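Local coordinates for acetyl-CoA hydrolase/transferase family protein (Porphyromonas gingivalis, PDB 2NVV) that probably transfers coenzyme A between acetyl-CoA and another carboxylate, or hydrolyses acetyl-CoA, and binds zinc, at residues P82-R90 / R371-S379. Numbering follows the deposited sequence.
Sequences PYQSNKDLR and RMMNGIGGS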
ATOM      1  N   PRO A  82      -6.540  12.645 -10.827  1.00  6.91           N
ATOM      2  CA  PRO A  82      -5.450  11.806 -10.340  1.00  6.39           C
ATOM      3  C   PRO A  82      -5.009  10.744 -11.354  1.00  6.39           C
ATOM      4  O   PRO A  82      -3.971  10.096 -11.179  1.00  6.39           O
ATOM      5  CB  PRO A  82      -6.059  11.197  -9.093  1.00  6.39           C
ATOM      6  CG  PRO A  82      -7.456  10.881  -9.568  1.00  6.39           C
ATOM      7  CD  PRO A  82      -7.843  12.052 -10.470  1.00  6.39           C
ATOM      8  N   TYR A  83      -5.796  10.583 -12.415  1.00  6.39           N
ATOM      9  CA  TYR A  83      -5.525   9.601 -13.452  1.00  6.39           C
ATOM     10  C   TYR A  83      -5.990  10.165 -14.789  1.00  6.39           C
ATOM     11  O   TYR A  83      -7.023  10.837 -14.855  1.00  6.59           O
ATOM     12  CB  TYR A  83      -6.302   8.315 -13.150  1.00  6.39           C
ATOM     13  CG  TYR A  83      -6.087   7.165 -14.114  1.00  6.39           C
ATOM     14  CD1 TYR A  83      -5.146   6.169 -13.848  1.00  6.61           C
ATOM     15  CD2 TYR A  83      -6.844   7.052 -15.279  1.00  6.39           C
ATOM     16  CE1 TYR A  83      -4.970   5.086 -14.716  1.00  6.39           C
ATOM     17  CE2 TYR A  83      -6.674   5.985 -16.149  1.00  6.39           C
ATOM     18  CZ  TYR A  83      -5.742   5.004 -15.865  1.00  6.39           C
ATOM     19  OH  TYR A  83      -5.588   3.929 -16.717  1.00  6.39           O
ATOM     20  N   GLN A  84      -5.224   9.911 -15.849  1.00  6.39           N
ATOM     21  CA  GLN A  84      -5.605  10.361 -17.182  1.00  6.39           C
ATOM     22  C   GLN A  84      -5.318   9.254 -18.179  1.00  7.07           C
ATOM     23  O   GLN A  84      -4.609   8.295 -17.876  1.00  6.39           O
ATOM     24  CB  GLN A  84      -4.872  11.655 -17.593  1.00  6.39           C
ATOM     25  CG  GLN A  84      -3.347  11.599 -17.669  1.00  6.39           C
ATOM     26  CD  GLN A  84      -2.828  10.801 -18.851  1.00  6.79           C
ATOM     27  OE1 GLN A  84      -3.313  10.951 -19.989  1.00  6.39           O
ATOM     28  NE2 GLN A  84      -1.823   9.959 -18.598  1.00  6.40           N
ATOM     29  N   SER A  85      -5.889   9.390 -19.368  1.00  7.77           N
ATOM     30  CA  SER A  85      -5.720   8.402 -20.410  1.00  8.81           C
ATOM     31  C   SER A  85      -5.987   8.980 -21.811  1.00  9.62           C
ATOM     32  O   SER A  85      -6.621   8.347 -22.644  1.00 11.54           O
ATOM     33  CB  SER A  85      -6.654   7.229 -20.121  1.00  7.51           C
ATOM     34  OG  SER A  85      -6.606   6.298 -21.176  1.00  9.85           O
ATOM     35  N   ASN A  86      -5.496  10.190 -22.057  1.00  8.81           N
ATOM     36  CA  ASN A  86      -5.662  10.866 -23.343  1.00  8.51           C
ATOM     37  C   ASN A  86      -4.295  11.195 -23.948  1.00  9.21           C
ATOM     38  O   ASN A  86      -3.428  11.735 -23.267  1.00  8.15           O
ATOM     39  CB  ASN A  86      -6.483  12.145 -23.149  1.00  8.27           C
ATOM     40  CG  ASN A  86      -6.461  13.048 -24.368  1.00  8.24           C
ATOM     41  OD1 ASN A  86      -5.599  13.923 -24.488  1.00  9.40           O
ATOM     42  ND2 ASN A  86      -7.403  12.838 -25.285  1.00  7.76           N
ATOM     43  N   LYS A  87      -4.117  10.874 -25.228  1.00 10.69           N
ATOM     44  CA  LYS A  87      -2.851  11.093 -25.933  1.00 11.47           C
ATOM     45  C   LYS A  87      -2.337  12.525 -25.935  1.00 10.22           C
ATOM     46  O   LYS A  87      -1.143  12.762 -25.791  1.00  9.10           O
ATOM     47  CB  LYS A  87      -2.969  10.591 -27.375  1.00 13.85           C
ATOM     48  CG  LYS A  87      -3.913  11.393 -28.268  1.00 16.38           C
ATOM     49  CD  LYS A  87      -4.477  10.526 -29.397  1.00 18.40           C
ATOM     50  CE  LYS A  87      -3.383   9.783 -30.146  1.00 19.68           C
ATOM     51  NZ  LYS A  87      -3.923   8.693 -31.006  1.00 19.41           N
ATOM     52  N   ASP A  88      -3.238  13.480 -26.110  1.00 10.09           N
ATOM     53  CA  ASP A  88      -2.858  14.883 -26.118  1.00  8.86           C
ATOM     54  C   ASP A  88      -2.372  15.312 -24.742  1.00  7.86           C
ATOM     55  O   ASP A  88      -1.319  15.946 -24.621  1.00  6.94           O
ATOM     56  CB  ASP A  88      -4.042  15.753 -26.559  1.00  9.32           C
ATOM     57  CG  ASP A  88      -4.421  15.516 -28.009  1.00 11.49           C
ATOM     58  OD1 ASP A  88      -3.545  15.705 -28.875  1.00 11.65           O
ATOM     59  OD2 ASP A  88      -5.582  15.133 -28.277  1.00 13.59           O
ATOM     60  N   LEU A  89      -3.133  14.966 -23.706  1.00  7.42           N
ATOM     61  CA  LEU A  89      -2.741  15.313 -22.349  1.00  6.39           C
ATOM     62  C   LEU A  89      -1.465  14.566 -21.970  1.00  6.39           C
ATOM     63  O   LEU A  89      -0.575  15.134 -21.354  1.00  6.39           O
ATOM     64  CB  LEU A  89      -3.859  14.975 -21.360  1.00  6.60           C
ATOM     65  CG  LEU A  89      -3.542  15.227 -19.881  1.00  6.39           C
ATOM     66  CD1 LEU A  89      -3.046  16.659 -19.684  1.00  6.39           C
ATOM     67  CD2 LEU A  89      -4.791  14.962 -19.042  1.00  6.39           C
ATOM     68  N   ARG A  90      -1.379  13.294 -22.354  1.00  7.42           N
ATOM     69  CA  ARG A  90      -0.212  12.470 -22.061  1.00  6.39           C
ATOM     70  C   ARG A  90       1.066  13.054 -22.637  1.00  6.39           C
ATOM     71  O   ARG A  90       2.105  13.040 -21.980  1.00  6.39           O
ATOM     72  CB  ARG A  90      -0.417  11.065 -22.602  1.00  6.39           C
ATOM     73  CG  ARG A  90       0.750  10.096 -22.354  1.00  6.96           C
ATOM     74  CD  ARG A  90       0.246   8.661 -22.432  1.00  7.41           C
ATOM     75  NE  ARG A  90      -0.640   8.503 -23.578  1.00  7.59           N
ATOM     76  CZ  ARG A  90      -1.796   7.850 -23.562  1.00  7.45           C
ATOM     77  NH1 ARG A  90      -2.518   7.775 -24.669  1.00  9.39           N
ATOM     78  NH2 ARG A  90      -2.239   7.277 -22.456  1.00  6.54           N
ATOM     79  N   ARG A 371       8.645   7.801 -19.346  1.00  9.89           N
ATOM     80  CA  ARG A 371       7.421   8.224 -20.008  1.00 11.89           C
ATOM     81  C   ARG A 371       6.136   7.773 -19.346  1.00 12.49           C
ATOM     82  O   ARG A 371       5.827   6.584 -19.335  1.00 11.92           O
ATOM     83  CB  ARG A 371       7.414   7.759 -21.454  1.00 14.05           C
ATOM     84  CG  ARG A 371       8.253   8.611 -22.390  1.00 17.69           C
ATOM     85  CD  ARG A 371       7.816   8.343 -23.834  1.00 21.93           C
ATOM     86  NE  ARG A 371       6.365   8.115 -23.878  1.00 22.66           N
ATOM     87  CZ  ARG A 371       5.790   6.942 -24.142  1.00 22.90           C
ATOM     88  NH1 ARG A 371       4.464   6.840 -24.137  1.00 23.84           N
ATOM     89  NH2 ARG A 371       6.538   5.879 -24.436  1.00 23.54           N
HETATM   90  N   MSE A 372       5.374   8.727 -18.817  1.00 13.78           N
HETATM   91  CA  MSE A 372       4.113   8.400 -18.175  1.00 15.91           C
HETATM   92  C   MSE A 372       3.183   7.719 -19.155  1.00 16.18           C
HETATM   93  O   MSE A 372       3.170   8.007 -20.353  1.00 15.45           O
HETATM   94  CB  MSE A 372       3.425   9.651 -17.613  1.00 16.37           C
HETATM   95  CG  MSE A 372       1.997   9.413 -17.089  1.00 19.43           C
HETATM   96 SE   MSE A 372       1.795   8.026 -15.705  1.00 24.88          SE
HETATM   97  CE  MSE A 372       2.561   8.931 -14.205  1.00 22.43           C
HETATM   98  N   MSE A 373       2.393   6.814 -18.610  1.00 17.96           N
HETATM   99  CA  MSE A 373       1.435   6.045 -19.362  1.00 19.15           C
HETATM  100  C   MSE A 373       0.032   6.596 -19.117  1.00 16.01           C
HETATM  101  O   MSE A 373      -0.480   7.392 -19.896  1.00 15.61           O
HETATM  102  CB  MSE A 373       1.542   4.602 -18.897  1.00 26.14           C
HETATM  103  CG  MSE A 373       1.917   3.699 -19.993  1.00 36.41           C
HETATM  104 SE   MSE A 373       0.387   3.850 -21.095  1.00 52.70          SE
HETATM  105  CE  MSE A 373      -0.077   1.941 -21.232  1.00 48.39           C
ATOM    106  N   ASN A 374      -0.574   6.157 -18.018  1.00 13.14           N
ATOM    107  CA  ASN A 374      -1.903   6.595 -17.607  1.00 10.58           C
ATOM    108  C   ASN A 374      -1.833   7.093 -16.162  1.00  9.58           C
ATOM    109  O   ASN A 374      -2.025   8.272 -15.881  1.00  8.24           O
ATOM    110  CB  ASN A 374      -2.896   5.434 -17.696  1.00  8.82           C
ATOM    111  CG  ASN A 374      -3.274   5.090 -19.122  1.00  6.39           C
ATOM    112  OD1 ASN A 374      -3.920   4.077 -19.372  1.00  6.39           O
ATOM    113  ND2 ASN A 374      -2.889   5.939 -20.063  1.00  6.71           N
ATOM    114  N   GLY A 375      -1.543   6.175 -15.250  1.00  8.53           N
ATOM    115  CA  GLY A 375      -1.446   6.515 -13.846  1.00  7.17           C
ATOM    116  C   GLY A 375      -1.549   5.235 -13.052  1.00  6.39           C
ATOM    117  O   GLY A 375      -2.025   4.221 -13.576  1.00  6.39           O
ATOM    118  N   ILE A 376      -1.112   5.269 -11.792  1.00  6.60           N
ATOM    119  CA  ILE A 376      -1.159   4.076 -10.955  1.00  7.40           C
ATOM    120  C   ILE A 376      -2.601   3.600 -10.819  1.00  6.47           C
ATOM    121  O   ILE A 376      -2.860   2.412 -10.619  1.00  6.44           O
ATOM    122  CB  ILE A 376      -0.554   4.330  -9.551  1.00  6.39           C
ATOM    123  CG1 ILE A 376      -0.413   2.992  -8.816  1.00  7.02           C
ATOM    124  CG2 ILE A 376      -1.441   5.283  -8.757  1.00  6.39           C
ATOM    125  CD1 ILE A 376       0.355   3.064  -7.525  1.00  6.39           C
ATOM    126  N   GLY A 377      -3.539   4.535 -10.956  1.00  6.39           N
ATOM    127  CA  GLY A 377      -4.949   4.196 -10.863  1.00  6.39           C
ATOM    128  C   GLY A 377      -5.335   3.591  -9.529  1.00  6.39           C
ATOM    129  O   GLY A 377      -4.910   4.062  -8.476  1.00  6.39           O
ATOM    130  N   GLY A 378      -6.162   2.553  -9.571  1.00  6.39           N
ATOM    131  CA  GLY A 378      -6.582   1.887  -8.356  1.00  6.39           C
ATOM    132  C   GLY A 378      -5.859   0.569  -8.163  1.00  6.39           C
ATOM    133  O   GLY A 378      -6.217  -0.210  -7.295  1.00  6.91           O
ATOM    134  N   SER A 379      -4.831   0.307  -8.966  1.00  6.39           N
ATOM    135  CA  SER A 379      -4.083  -0.940  -8.847  1.00  6.39           C
ATOM    136  C   SER A 379      -3.434  -1.069  -7.480  1.00  6.39           C
ATOM    137  O   SER A 379      -3.277  -2.172  -6.975  1.00  6.39           O
ATOM    138  CB  SER A 379      -3.018  -1.046  -9.940  1.00  6.39           C
ATOM    139  OG  SER A 379      -2.086   0.001  -9.848  1.00  6.43           O
TER
HETATM  140  O   HOH W   1      -4.080   7.294 -10.457  1.00 16.99           O
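Q84 and R90 converge on one backbone oxygen, M373 O, from opposite faces of its carbonyl plane. R90 NH2 donates almost straight (177°) to M373 O over 3.1 Å, the oxygen lying in the guanidinium plane; the bend at chi3 (44°) turns that edge toward it. Q84 NE2 donates to M373 O at 3.2 Å and adds a weak bond to N374 O. The N374 backbone lies over one face of the Y83 ring; N374 CB sits 3.4 Å from Y83 CZ, with ring and amide planes 68° apart, and N374 OD1 is 3.1 Å from Y83 OH. G375 O lies at the ring edge, 3.3 Å from Y83 CE1, while Y83 CD1 packs on G377 CA at 3.6 Å. A water spans P82 O and G377 N. In the second shell, Q84 OE1 accepts from N86 N, so both ends of the amide are engaged, and N86 OD1 caps the helix that carries R90 by accepting from L89 N. The contact ties the N-terminal region to a loop near the predicted catalytic E284. The two donors, with a weak third from N374 ND2, probably hold the M373 carbonyl in place next to N374, a predicted coenzyme A ligand.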